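PDB 6KGS: penicillin-binding protein PbpB from Mycobacterium tuberculosis, which synthesises cross-linked peptidoglycan from lipid intermediates, its penicillin-sensitive transpeptidase domain joining the peptide subunits of the cell wall. Local coordinates for residues 269-274 with 394-399; 291-296 with 323-328; 476-481 with 492-497. All coordinates share one frame; numbering follows the deposited sequence.

All three interactions belong to the transpeptidase domain and touch the same meropenem, bound covalently as an acyl-enzyme. Interaction 1 joins the 3-10 turn and first residues of helix 272-281 to helix 390-401; interaction 2, between its segments in sequence, joins a loop to the start of helix 326-336; interaction 3, later in the chain, pairs neighbouring strands of the antiparallel sheet. Their centres lie about 20 Å (1 and 2), 16 Å (1 and 3) and 19 Å (2 and 3) apart. Lys-272 NZ probably hydrogen-bonds Ser-324 OG and Asn-326 OD1 of interaction 2, while Val-270 packs on Thr-497 of interaction 3. The SxxK, SxN and KTG motifs of penicillin-recognising enzymes thus converge on one cleft.

Interaction 1 of 3, residues 269-274 with 394-399; sequences SVNKIV and TGMYQA. With MER ((4R,5S)-3-{[(3S,5S)-5-(dimethylcarbamoyl)pyrrolidin-3-yl]sulfanyl}-5-[(2S,3R)-3-hydroxy-1-oxobutan-2-yl]-4-methyl-4,5-d ihydro-1H-pyrrole-2-carboxylic acid), chain B.
Tyr-397 reaches from helix 390-401 to the main chain of Val-270 and makes the hydrogen bond of this contact: its OH donates to Val-270 O over 2.7 Å, meeting a lone pair in the carbonyl plane. The acceptor also lies in the plane of the phenol ring, at its edge, so ring and bond share one plane.

A CH-pi contact fixes the ring from one face. Ile-273 CD1 stands 3.6 Å from the centroid of the Tyr-397 ring and only 3° off its normal; with CG1 anti to the backbone N (chi1 -166°) and the chain extended beyond it, the methyl is carried out over the ring centre.

Apolar packing fills in around these two. Val-270 CG1 approaches Tyr-397 CE1 obliquely at 3.7 Å, and Ile-273 CG2 lies 3.9 Å from Met-396 CE, the two side chains running antiparallel alongside each other. Met-396 SD meets Val-274 CG2 at 3.7 Å, their side chains nearly perpendicular. The bend at the thioether (chi3 -67°) turns Met-396 CE to within 3.6 Å of Asn-271 OD1, a buried oxygen with no hydrogen-bond partner in the model, although ND2 of the same amide donates to Leu-380 O.

The covalent bond lies one residue before Val-270, at the serine of the SxxK motif. Ser-269 OG is joined to C1 of meropenem at 1.5 Å, in agreement with its assignment by similarity as the acyl-ester serine, and Ser-269 N makes a weak hydrogen bond of 2.9 Å to the ester carbonyl oxygen O6. The tyrosine hydroxyl thus ties helix 390-401 to the backbone of the nucleophile turn: a single directional bond to the main chain next to the acylated serine, surrounded by buried apolar and thioether packing.

Interaction 2 of 3, residues 291-296 with 323-328; sequences LQVPGS and KSSNVG. With MER ((4R,5S)-3-{[(3S,5S)-5-(dimethylcarbamoyl)pyrrolidin-3-yl]sulfanyl}-5-[(2S,3R)-3-hydroxy-1-oxobutan-2-yl]-4-methyl-4,5-d ihydro-1H-pyrrole-2-carboxylic acid), chain B.
Val-293 points one methyl, CG1, at the start of helix 326-336, 3.4 Å from Ser-325 OG and close to Gly-328 N. That methyl lies against a capping bond: Ser-325, the N-cap residue, accepts from Gly-328 N through OG at 3.0 Å, with a fairly straight N-H...O angle of 161°. Ser-325 OG is also hydrogen-bonded to Asp-306 OD2. The same Val-293 CG1 packs 3.7 Å from Val-327 CG1.

Pro-294 meets Val-327 with both ring and backbone: its CD is 3.9 Å from Val-327 CG1, and Pro-294 O comes to 3.2 Å from that same methyl. Gly-295 O lies near the other branch, CG2, and Ser-296 continues along it, its CA 3.7 Å from Val-327 CG2. With CG1 anti to the backbone N (chi1 175°), Val-327 divides its two methyls along the passing loop.

Ser-324, Ser-325 and Asn-326 form the SxN motif. Meropenem N10 donates to Ser-324 OG at 2.7 Å, and Asn-326 ND2 donates to the drug hydroxyl O8 at 2.6 Å, so the capped turn faces loop and ligand at once.

Helix 317-322 ends just before, in a Schellman motif with Ser-324 as its C-prime residue, while Gly-295 is backbone-bonded to Asp-306, beyond strand 302-305.

Interaction 3 of 3, residues 476-481 with 492-497; sequences TGTAQQ and DVYWIT. With MER ((4R,5S)-3-{[(3S,5S)-5-(dimethylcarbamoyl)pyrrolidin-3-yl]sulfanyl}-5-[(2S,3R)-3-hydroxy-1-oxobutan-2-yl]-4-methyl-4,5-d ihydro-1H-pyrrole-2-carboxylic acid), chain B.
Gln-481 crosses over one face of Trp-495 in an antiparallel strand pair, part of the central sheet of the penicillin-binding transpeptidase fold; Thr-476, Gly-477 and Thr-478 belong to its KTGT motif. Gln-481 CG sits 3.5 Å from the centroid of the six-membered indole ring, over the face. With the chain extended from there, the amide stacks on the indole, the planes 24° apart, and NE2 comes 3.4 Å from Trp-495 CD1 while donating to Asp-516 OD1.

The opposite face of the sheet carries Thr-478, Gln-480, Tyr-494 and Ile-496. Tyr-494 crosses Thr-478, whose CG2 approaches CD1 of the phenol obliquely at 3.5 Å. Gln-480 runs beside the ring and points the same way, CG 3.6 Å from Tyr-494 CE1; its amide is turned 53° from the ring and bonds Phe-490 O through NE2. Ile-496 CD1 lies alongside Thr-478, 3.7 Å from OG1.

Backbone bonds join the hydrogen-bonded pairs Gly-477 with Thr-497 and Ala-479 with Trp-495, and Gln-481 N adds one to Val-493 O. At Gly-477 the strands press close: Thr-497 OG1, itself bonded to Pro-267 O, is 3.1 Å from Gly-477 CA.

Strand 473-483 also binds meropenem. Thr-476 OG1, also bonded to Thr-461, donates to carboxylate oxygen O12 at 2.7 Å. Thr-478 N supplies the second, straighter N-H of the oxyanion hole, donating to the ester carbonyl oxygen O6 at 2.8 Å with an N-H...O angle of 159°.

Interaction 1 of 3, residues 269-274 with 394-399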
loop_
_atom_site.group_PDB
_atom_site.type_symbol
_atom_site.label_atom_id
_atom_site.label_comp_id
_atom_site.label_asym_id
_atom_site.label_seq_id
_atom_site.Cartn_x
_atom_site.Cartn_y
_atom_site.Cartn_z
ATOM N N SER A 269 -9.952 -2.591 9.656
ATOM C CA SER A 269 -9.465 -3.867 10.190
ATOM C C SER A 269 -8.154 -4.342 9.568
ATOM O O SER A 269 -7.519 -5.260 10.112
ATOM C CB SER A 269 -10.533 -4.932 9.991
ATOM O OG SER A 269 -11.709 -4.549 10.661
ATOM N N VAL A 270 -7.726 -3.757 8.446
ATOM C CA VAL A 270 -6.385 -4.054 7.937
ATOM C C VAL A 270 -5.323 -3.733 8.990
ATOM O O VAL A 270 -4.279 -4.392 9.048
ATOM C CB VAL A 270 -6.159 -3.317 6.598
ATOM C CG1 VAL A 270 -4.708 -3.363 6.170
ATOM C CG2 VAL A 270 -7.018 -3.970 5.506
ATOM N N ASN A 271 -5.586 -2.767 9.878
ATOM C CA ASN A 271 -4.645 -2.511 10.966
ATOM C C ASN A 271 -4.507 -3.686 11.938
ATOM O O ASN A 271 -3.580 -3.690 12.744
ATOM C CB ASN A 271 -5.059 -1.260 11.731
ATOM C CG ASN A 271 -3.878 -0.546 12.380
ATOM O OD1 ASN A 271 -2.844 -0.342 11.747
ATOM N ND2 ASN A 271 -4.025 -0.167 13.646
ATOM N N LYS A 272 -5.385 -4.687 11.891
ATOM C CA LYS A 272 -5.325 -5.687 12.942
ATOM C C LYS A 272 -4.072 -6.546 12.861
ATOM O O LYS A 272 -3.805 -7.321 13.786
ATOM C CB LYS A 272 -6.583 -6.551 12.906
ATOM C CG LYS A 272 -7.848 -5.791 13.291
ATOM C CD LYS A 272 -9.079 -6.701 13.213
ATOM C CE LYS A 272 -10.366 -5.942 13.532
ATOM N NZ LYS A 272 -11.553 -6.866 13.504
ATOM N N ILE A 273 -3.289 -6.408 11.793
ATOM C CA ILE A 273 -1.984 -7.050 11.723
ATOM C C ILE A 273 -1.075 -6.589 12.862
ATOM O O ILE A 273 -0.192 -7.338 13.298
ATOM C CB ILE A 273 -1.343 -6.767 10.356
ATOM C CG1 ILE A 273 -0.161 -7.695 10.113
ATOM C CG2 ILE A 273 -0.908 -5.278 10.230
ATOM C CD1 ILE A 273 0.662 -7.307 8.905
ATOM N N VAL A 274 -1.249 -5.356 13.349
ATOM C CA VAL A 274 -0.437 -4.917 14.479
ATOM C C VAL A 274 -0.764 -5.742 15.728
ATOM O O VAL A 274 0.137 -6.285 16.383
ATOM C CB VAL A 274 -0.593 -3.403 14.700
ATOM C CG1 VAL A 274 0.270 -2.921 15.906
ATOM C CG2 VAL A 274 -0.162 -2.670 13.410
ATOM N N THR A 394 0.776 -0.799 3.038
ATOM C CA THR A 394 1.466 -1.891 2.369
ATOM C C THR A 394 2.823 -2.156 3.012
ATOM O O THR A 394 3.271 -3.302 3.057
ATOM C CB THR A 394 1.604 -1.583 0.873
ATOM O OG1 THR A 394 0.340 -1.112 0.376
ATOM C CG2 THR A 394 2.003 -2.841 0.093
ATOM N N GLY A 395 3.483 -1.121 3.530
ATOM C CA GLY A 395 4.766 -1.325 4.192
ATOM C C GLY A 395 4.678 -2.173 5.447
ATOM O O GLY A 395 5.628 -2.893 5.775
ATOM N N MET A 396 3.543 -2.118 6.158
ATOM C CA MET A 396 3.353 -2.977 7.327
ATOM C C MET A 396 3.349 -4.446 6.938
ATOM O O MET A 396 3.927 -5.288 7.639
ATOM C CB MET A 396 2.037 -2.659 8.028
ATOM C CG MET A 396 2.059 -1.412 8.829
ATOM S SD MET A 396 0.770 -1.535 10.056
ATOM C CE MET A 396 -0.740 -1.521 9.089
ATOM N N TYR A 397 2.631 -4.780 5.863
ATOM C CA TYR A 397 2.539 -6.166 5.417
ATOM C C TYR A 397 3.861 -6.652 4.837
ATOM O O TYR A 397 4.163 -7.845 4.903
ATOM C CB TYR A 397 1.367 -6.314 4.427
ATOM C CG TYR A 397 0.068 -6.353 5.179
ATOM C CD1 TYR A 397 -0.423 -5.208 5.799
ATOM C CD2 TYR A 397 -0.639 -7.548 5.341
ATOM C CE1 TYR A 397 -1.587 -5.242 6.537
ATOM C CE2 TYR A 397 -1.811 -7.586 6.068
ATOM C CZ TYR A 397 -2.277 -6.427 6.676
ATOM O OH TYR A 397 -3.434 -6.438 7.444
ATOM N N GLN A 398 4.669 -5.742 4.292
ATOM C CA GLN A 398 6.018 -6.088 3.857
ATOM C C GLN A 398 6.883 -6.567 5.028
ATOM O O GLN A 398 7.671 -7.505 4.875
ATOM C CB GLN A 398 6.650 -4.875 3.169
ATOM C CG GLN A 398 8.031 -5.155 2.540
ATOM C CD GLN A 398 9.146 -5.132 3.573
ATOM O OE1 GLN A 398 9.040 -4.479 4.607
ATOM N NE2 GLN A 398 10.190 -5.885 3.318
ATOM N N ALA A 399 6.762 -5.935 6.205
ATOM C CA ALA A 399 7.545 -6.388 7.357
ATOM C C ALA A 399 7.246 -7.842 7.680
ATOM O O ALA A 399 8.163 -8.633 7.938
ATOM C CB ALA A 399 7.271 -5.516 8.592
HETATM C C1 MER B . -12.854 -3.871 10.032
HETATM C C2 MER B . -15.995 -5.746 9.004
HETATM C C3 MER B . -14.190 -3.771 10.767
HETATM C C4 MER B . -14.822 -5.164 10.949
HETATM C C5 MER B . -14.808 -6.332 8.965
HETATM O O6 MER B . -12.661 -3.402 8.919
HETATM C C7 MER B . -13.977 -3.052 12.118
HETATM O O8 MER B . -15.220 -2.830 12.799
HETATM C C9 MER B . -13.306 -1.686 11.988
HETATM N N10 MER B . -14.092 -6.168 10.146
HETATM C C11 MER B . -14.253 -7.062 7.809
HETATM O O12 MER B . -12.944 -7.147 7.713
HETATM O O13 MER B . -14.900 -7.586 6.911
HETATM S S14 MER B . -17.020 -5.526 7.693
HETATM C C15 MER B . -17.990 -6.991 7.400
HETATM C C16 MER B . -19.465 -6.691 7.600
HETATM C C17 MER B . -20.164 -6.901 6.258
HETATM C C18 MER B . -16.250 -5.282 10.397
HETATM N N19 MER B . -19.096 -6.904 5.238
HETATM C C20 MER B . -17.031 -3.982 10.381
HETATM C C21 MER B . -17.911 -7.454 5.942
HETATM C C22 MER B . -21.217 -5.836 6.093
HETATM N N23 MER B . -21.216 -4.965 5.060
HETATM O O24 MER B . -22.087 -5.838 6.944
HETATM C C25 MER B . -21.458 -5.392 3.686
HETATM C C26 MER B . -21.060 -3.534 5.240
#

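Interaction 2 of 3, residues 291-296 with 323-328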
loop_
_atom_site.group_PDB
_atom_site.type_symbol
_atom_site.label_atom_id
_atom_site.label_comp_id
_atom_site.label_asym_id
_atom_site.label_seq_id
_atom_site.Cartn_x
_atom_site.Cartn_y
_atom_site.Cartn_z
ATOM N N LEU A 291 -10.768 -19.135 22.077
ATOM C CA LEU A 291 -11.196 -18.012 22.897
ATOM C C LEU A 291 -12.703 -18.077 23.122
ATOM O O LEU A 291 -13.408 -18.927 22.569
ATOM C CB LEU A 291 -10.811 -16.684 22.231
ATOM C CG LEU A 291 -9.371 -16.617 21.686
ATOM C CD1 LEU A 291 -9.200 -15.455 20.725
ATOM C CD2 LEU A 291 -8.372 -16.468 22.831
ATOM N N GLN A 292 -13.192 -17.173 23.956
ATOM C CA GLN A 292 -14.623 -16.986 24.172
ATOM C C GLN A 292 -14.921 -15.524 23.886
ATOM O O GLN A 292 -14.552 -14.645 24.677
ATOM C CB GLN A 292 -15.035 -17.377 25.593
ATOM C CG GLN A 292 -14.587 -18.769 26.002
ATOM C CD GLN A 292 -15.175 -19.868 25.130
ATOM O OE1 GLN A 292 -16.374 -19.906 24.879
ATOM N NE2 GLN A 292 -14.325 -20.775 24.673
ATOM N N VAL A 293 -15.579 -15.262 22.763
ATOM C CA VAL A 293 -15.736 -13.899 22.267
ATOM C C VAL A 293 -17.215 -13.512 22.334
ATOM O O VAL A 293 -18.030 -13.998 21.533
ATOM C CB VAL A 293 -15.179 -13.766 20.844
ATOM C CG1 VAL A 293 -15.190 -12.307 20.395
ATOM C CG2 VAL A 293 -13.749 -14.332 20.824
ATOM N N PRO A 294 -17.605 -12.652 23.263
ATOM C CA PRO A 294 -18.984 -12.145 23.285
ATOM C C PRO A 294 -19.224 -11.152 22.158
ATOM O O PRO A 294 -18.300 -10.657 21.513
ATOM C CB PRO A 294 -19.088 -11.463 24.658
ATOM C CG PRO A 294 -17.696 -11.065 24.990
ATOM C CD PRO A 294 -16.812 -12.156 24.406
ATOM N N GLY A 295 -20.506 -10.855 21.933
ATOM C CA GLY A 295 -20.884 -9.970 20.848
ATOM C C GLY A 295 -20.514 -8.518 21.060
ATOM O O GLY A 295 -20.438 -7.758 20.091
ATOM N N SER A 296 -20.292 -8.108 22.300
ATOM C CA SER A 296 -19.899 -6.731 22.551
ATOM C C SER A 296 -19.175 -6.686 23.880
ATOM O O SER A 296 -19.371 -7.554 24.728
ATOM C CB SER A 296 -21.111 -5.790 22.559
ATOM O OG SER A 296 -22.060 -6.205 23.523
ATOM N N LYS A 323 -12.223 -13.943 10.749
ATOM C CA LYS A 323 -13.578 -13.405 10.718
ATOM C C LYS A 323 -13.640 -11.914 11.028
ATOM O O LYS A 323 -14.721 -11.327 10.956
ATOM C CB LYS A 323 -14.482 -14.181 11.698
ATOM C CG LYS A 323 -14.917 -15.533 11.115
ATOM C CD LYS A 323 -15.665 -16.409 12.068
ATOM C CE LYS A 323 -15.793 -17.836 11.509
ATOM N NZ LYS A 323 -16.468 -17.957 10.161
ATOM N N SER A 324 -12.512 -11.303 11.364
ATOM C CA SER A 324 -12.398 -9.895 11.740
ATOM C C SER A 324 -13.349 -9.514 12.891
ATOM O O SER A 324 -14.154 -8.583 12.793
ATOM C CB SER A 324 -12.609 -8.998 10.516
ATOM O OG SER A 324 -12.030 -7.725 10.750
ATOM N N SER A 325 -13.204 -10.213 14.016
ATOM C CA SER A 325 -13.951 -9.889 15.237
ATOM C C SER A 325 -13.299 -8.722 15.978
ATOM O O SER A 325 -12.130 -8.804 16.360
ATOM C CB SER A 325 -14.036 -11.115 16.143
ATOM O OG SER A 325 -14.498 -10.777 17.444
ATOM N N ASN A 326 -14.051 -7.630 16.163
ATOM C CA ASN A 326 -13.559 -6.486 16.930
ATOM C C ASN A 326 -13.390 -6.835 18.403
ATOM O O ASN A 326 -12.382 -6.480 19.025
ATOM C CB ASN A 326 -14.517 -5.296 16.790
ATOM C CG ASN A 326 -14.528 -4.710 15.399
ATOM O OD1 ASN A 326 -13.566 -4.868 14.642
ATOM N ND2 ASN A 326 -15.616 -4.014 15.052
ATOM N N VAL A 327 -14.391 -7.498 18.985
ATOM C CA VAL A 327 -14.319 -7.902 20.389
ATOM C C VAL A 327 -13.108 -8.798 20.621
ATOM O O VAL A 327 -12.308 -8.572 21.541
ATOM C CB VAL A 327 -15.628 -8.600 20.808
ATOM C CG1 VAL A 327 -15.527 -9.143 22.240
ATOM C CG2 VAL A 327 -16.825 -7.636 20.642
ATOM N N GLY A 328 -12.949 -9.824 19.783
ATOM C CA GLY A 328 -11.793 -10.695 19.927
ATOM C C GLY A 328 -10.484 -9.942 19.776
ATOM O O GLY A 328 -9.512 -10.200 20.498
HETATM C C1 MER B . -12.854 -3.871 10.032
HETATM C C2 MER B . -15.995 -5.746 9.004
HETATM C C3 MER B . -14.190 -3.771 10.767
HETATM C C4 MER B . -14.822 -5.164 10.949
HETATM C C5 MER B . -14.808 -6.332 8.965
HETATM O O6 MER B . -12.661 -3.402 8.919
HETATM C C7 MER B . -13.977 -3.052 12.118
HETATM O O8 MER B . -15.220 -2.830 12.799
HETATM C C9 MER B . -13.306 -1.686 11.988
HETATM N N10 MER B . -14.092 -6.168 10.146
HETATM C C11 MER B . -14.253 -7.062 7.809
HETATM O O12 MER B . -12.944 -7.147 7.713
HETATM O O13 MER B . -14.900 -7.586 6.911
HETATM S S14 MER B . -17.020 -5.526 7.693
HETATM C C15 MER B . -17.990 -6.991 7.400
HETATM C C16 MER B . -19.465 -6.691 7.600
HETATM C C17 MER B . -20.164 -6.901 6.258
HETATM C C18 MER B . -16.250 -5.282 10.397
HETATM N N19 MER B . -19.096 -6.904 5.238
HETATM C C20 MER B . -17.031 -3.982 10.381
HETATM C C21 MER B . -17.911 -7.454 5.942
HETATM C C22 MER B . -21.217 -5.836 6.093
HETATM N N23 MER B . -21.216 -4.965 5.060
HETATM O O24 MER B . -22.087 -5.838 6.944
HETATM C C25 MER B . -21.458 -5.392 3.686
HETATM C C26 MER B . -21.060 -3.534 5.240
#

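Interaction 3 of 3, residues 476-481 with 492-497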
loop_
_atom_site.group_PDB
_atom_site.type_symbol
_atom_site.label_atom_id
_atom_site.label_comp_id
_atom_site.label_asym_id
_atom_site.label_seq_id
_atom_site.Cartn_x
_atom_site.Cartn_y
_atom_site.Cartn_z
ATOM N N THR A 476 -8.990 -7.938 5.135
ATOM C CA THR A 476 -10.016 -7.014 4.655
ATOM C C THR A 476 -10.179 -5.850 5.624
ATOM O O THR A 476 -9.911 -5.974 6.819
ATOM C CB THR A 476 -11.372 -7.721 4.510
ATOM O OG1 THR A 476 -11.625 -8.480 5.704
ATOM C CG2 THR A 476 -11.395 -8.677 3.276
ATOM N N GLY A 477 -10.655 -4.725 5.106
ATOM C CA GLY A 477 -10.931 -3.581 5.953
ATOM C C GLY A 477 -12.066 -2.717 5.456
ATOM O O GLY A 477 -12.267 -2.533 4.250
ATOM N N THR A 478 -12.791 -2.150 6.416
ATOM C CA THR A 478 -13.848 -1.169 6.197
ATOM C C THR A 478 -13.726 -0.153 7.328
ATOM O O THR A 478 -13.736 -0.535 8.503
ATOM C CB THR A 478 -15.232 -1.833 6.212
ATOM O OG1 THR A 478 -15.278 -2.857 5.212
ATOM C CG2 THR A 478 -16.333 -0.819 5.934
ATOM N N ALA A 479 -13.589 1.127 6.988
ATOM C CA ALA A 479 -13.427 2.167 7.992
ATOM C C ALA A 479 -14.336 3.340 7.657
ATOM O O ALA A 479 -14.336 3.828 6.517
ATOM C CB ALA A 479 -11.965 2.637 8.099
ATOM N N GLN A 480 -15.094 3.792 8.659
ATOM C CA GLN A 480 -15.929 4.970 8.502
ATOM C C GLN A 480 -15.085 6.220 8.288
ATOM O O GLN A 480 -14.036 6.402 8.908
ATOM C CB GLN A 480 -16.825 5.155 9.720
ATOM C CG GLN A 480 -17.942 4.121 9.874
ATOM C CD GLN A 480 -18.661 4.290 11.210
ATOM O OE1 GLN A 480 -18.313 3.656 12.202
ATOM N NE2 GLN A 480 -19.649 5.171 11.240
ATOM N N GLN A 481 -15.543 7.082 7.392
ATOM C CA GLN A 481 -14.919 8.383 7.205
ATOM C C GLN A 481 -15.597 9.449 8.077
ATOM O O GLN A 481 -16.722 9.277 8.552
ATOM C CB GLN A 481 -14.975 8.781 5.734
ATOM C CG GLN A 481 -14.421 7.719 4.796
ATOM C CD GLN A 481 -14.408 8.169 3.355
ATOM O OE1 GLN A 481 -14.662 9.325 3.065
ATOM N NE2 GLN A 481 -14.119 7.250 2.440
ATOM N N ASP A 492 -22.493 5.725 6.759
ATOM C CA ASP A 492 -22.490 4.853 5.589
ATOM C C ASP A 492 -21.516 5.363 4.530
ATOM O O ASP A 492 -21.781 5.285 3.323
ATOM C CB ASP A 492 -23.894 4.728 5.007
ATOM C CG ASP A 492 -24.443 6.062 4.564
ATOM O OD1 ASP A 492 -23.982 7.089 5.126
ATOM O OD2 ASP A 492 -25.309 6.087 3.657
ATOM N N VAL A 493 -20.378 5.904 4.970
ATOM C CA VAL A 493 -19.302 6.329 4.075
ATOM C C VAL A 493 -18.007 5.690 4.572
ATOM O O VAL A 493 -17.589 5.921 5.719
ATOM C CB VAL A 493 -19.190 7.859 4.009
ATOM C CG1 VAL A 493 -18.065 8.312 3.061
ATOM C CG2 VAL A 493 -20.540 8.469 3.589
ATOM N N TYR A 494 -17.388 4.865 3.729
ATOM C CA TYR A 494 -16.262 4.041 4.156
ATOM C C TYR A 494 -15.105 4.096 3.174
ATOM O O TYR A 494 -15.287 4.286 1.969
ATOM C CB TYR A 494 -16.643 2.575 4.322
ATOM C CG TYR A 494 -17.932 2.323 5.074
ATOM C CD1 TYR A 494 -17.950 2.257 6.460
ATOM C CD2 TYR A 494 -19.132 2.133 4.389
ATOM C CE1 TYR A 494 -19.136 2.003 7.152
ATOM C CE2 TYR A 494 -20.324 1.884 5.071
ATOM C CZ TYR A 494 -20.315 1.820 6.450
ATOM O OH TYR A 494 -21.488 1.569 7.130
ATOM N N TRP A 495 -13.905 3.951 3.726
ATOM C CA TRP A 495 -12.771 3.449 2.984
ATOM C C TRP A 495 -12.805 1.929 3.051
ATOM O O TRP A 495 -13.021 1.359 4.120
ATOM C CB TRP A 495 -11.454 3.962 3.572
ATOM C CG TRP A 495 -11.194 5.440 3.428
ATOM C CD1 TRP A 495 -10.903 6.130 2.273
ATOM C CD2 TRP A 495 -11.128 6.399 4.492
ATOM N NE1 TRP A 495 -10.684 7.469 2.556
ATOM C CE2 TRP A 495 -10.812 7.658 3.910
ATOM C CE3 TRP A 495 -11.316 6.321 5.873
ATOM C CZ2 TRP A 495 -10.679 8.817 4.666
ATOM C CZ3 TRP A 495 -11.186 7.477 6.628
ATOM C CH2 TRP A 495 -10.868 8.711 6.025
ATOM N N ILE A 496 -12.633 1.279 1.904
ATOM C CA ILE A 496 -12.483 -0.168 1.802
ATOM C C ILE A 496 -11.009 -0.440 1.529
ATOM O O ILE A 496 -10.391 0.240 0.697
ATOM C CB ILE A 496 -13.382 -0.763 0.693
ATOM C CG1 ILE A 496 -14.854 -0.389 0.930
ATOM C CG2 ILE A 496 -13.217 -2.295 0.603
ATOM C CD1 ILE A 496 -15.354 -0.537 2.353
ATOM N N THR A 497 -10.442 -1.413 2.236
ATOM C CA THR A 497 -9.014 -1.690 2.181
ATOM C C THR A 497 -8.793 -3.186 2.083
ATOM O O THR A 497 -9.605 -3.985 2.563
ATOM C CB THR A 497 -8.252 -1.172 3.433
ATOM O OG1 THR A 497 -8.888 -1.673 4.614
ATOM C CG2 THR A 497 -8.216 0.352 3.488
HETATM C C1 MER B . -12.854 -3.871 10.032
HETATM C C2 MER B . -15.995 -5.746 9.004
HETATM C C3 MER B . -14.190 -3.771 10.767
HETATM C C4 MER B . -14.822 -5.164 10.949
HETATM C C5 MER B . -14.808 -6.332 8.965
HETATM O O6 MER B . -12.661 -3.402 8.919
HETATM C C7 MER B . -13.977 -3.052 12.118
HETATM O O8 MER B . -15.220 -2.830 12.799
HETATM C C9 MER B . -13.306 -1.686 11.988
HETATM N N10 MER B . -14.092 -6.168 10.146
HETATM C C11 MER B . -14.253 -7.062 7.809
HETATM O O12 MER B . -12.944 -7.147 7.713
HETATM O O13 MER B . -14.900 -7.586 6.911
HETATM S S14 MER B . -17.020 -5.526 7.693
HETATM C C15 MER B . -17.990 -6.991 7.400
HETATM C C16 MER B . -19.465 -6.691 7.600
HETATM C C17 MER B . -20.164 -6.901 6.258
HETATM C C18 MER B . -16.250 -5.282 10.397
HETATM N N19 MER B . -19.096 -6.904 5.238
HETATM C C20 MER B . -17.031 -3.982 10.381
HETATM C C21 MER B . -17.911 -7.454 5.942
HETATM C C22 MER B . -21.217 -5.836 6.093
HETATM N N23 MER B . -21.216 -4.965 5.060
HETATM O O24 MER B . -22.087 -5.838 6.944
HETATM C C25 MER B . -21.458 -5.392 3.686
HETATM C C26 MER B . -21.060 -3.534 5.240
#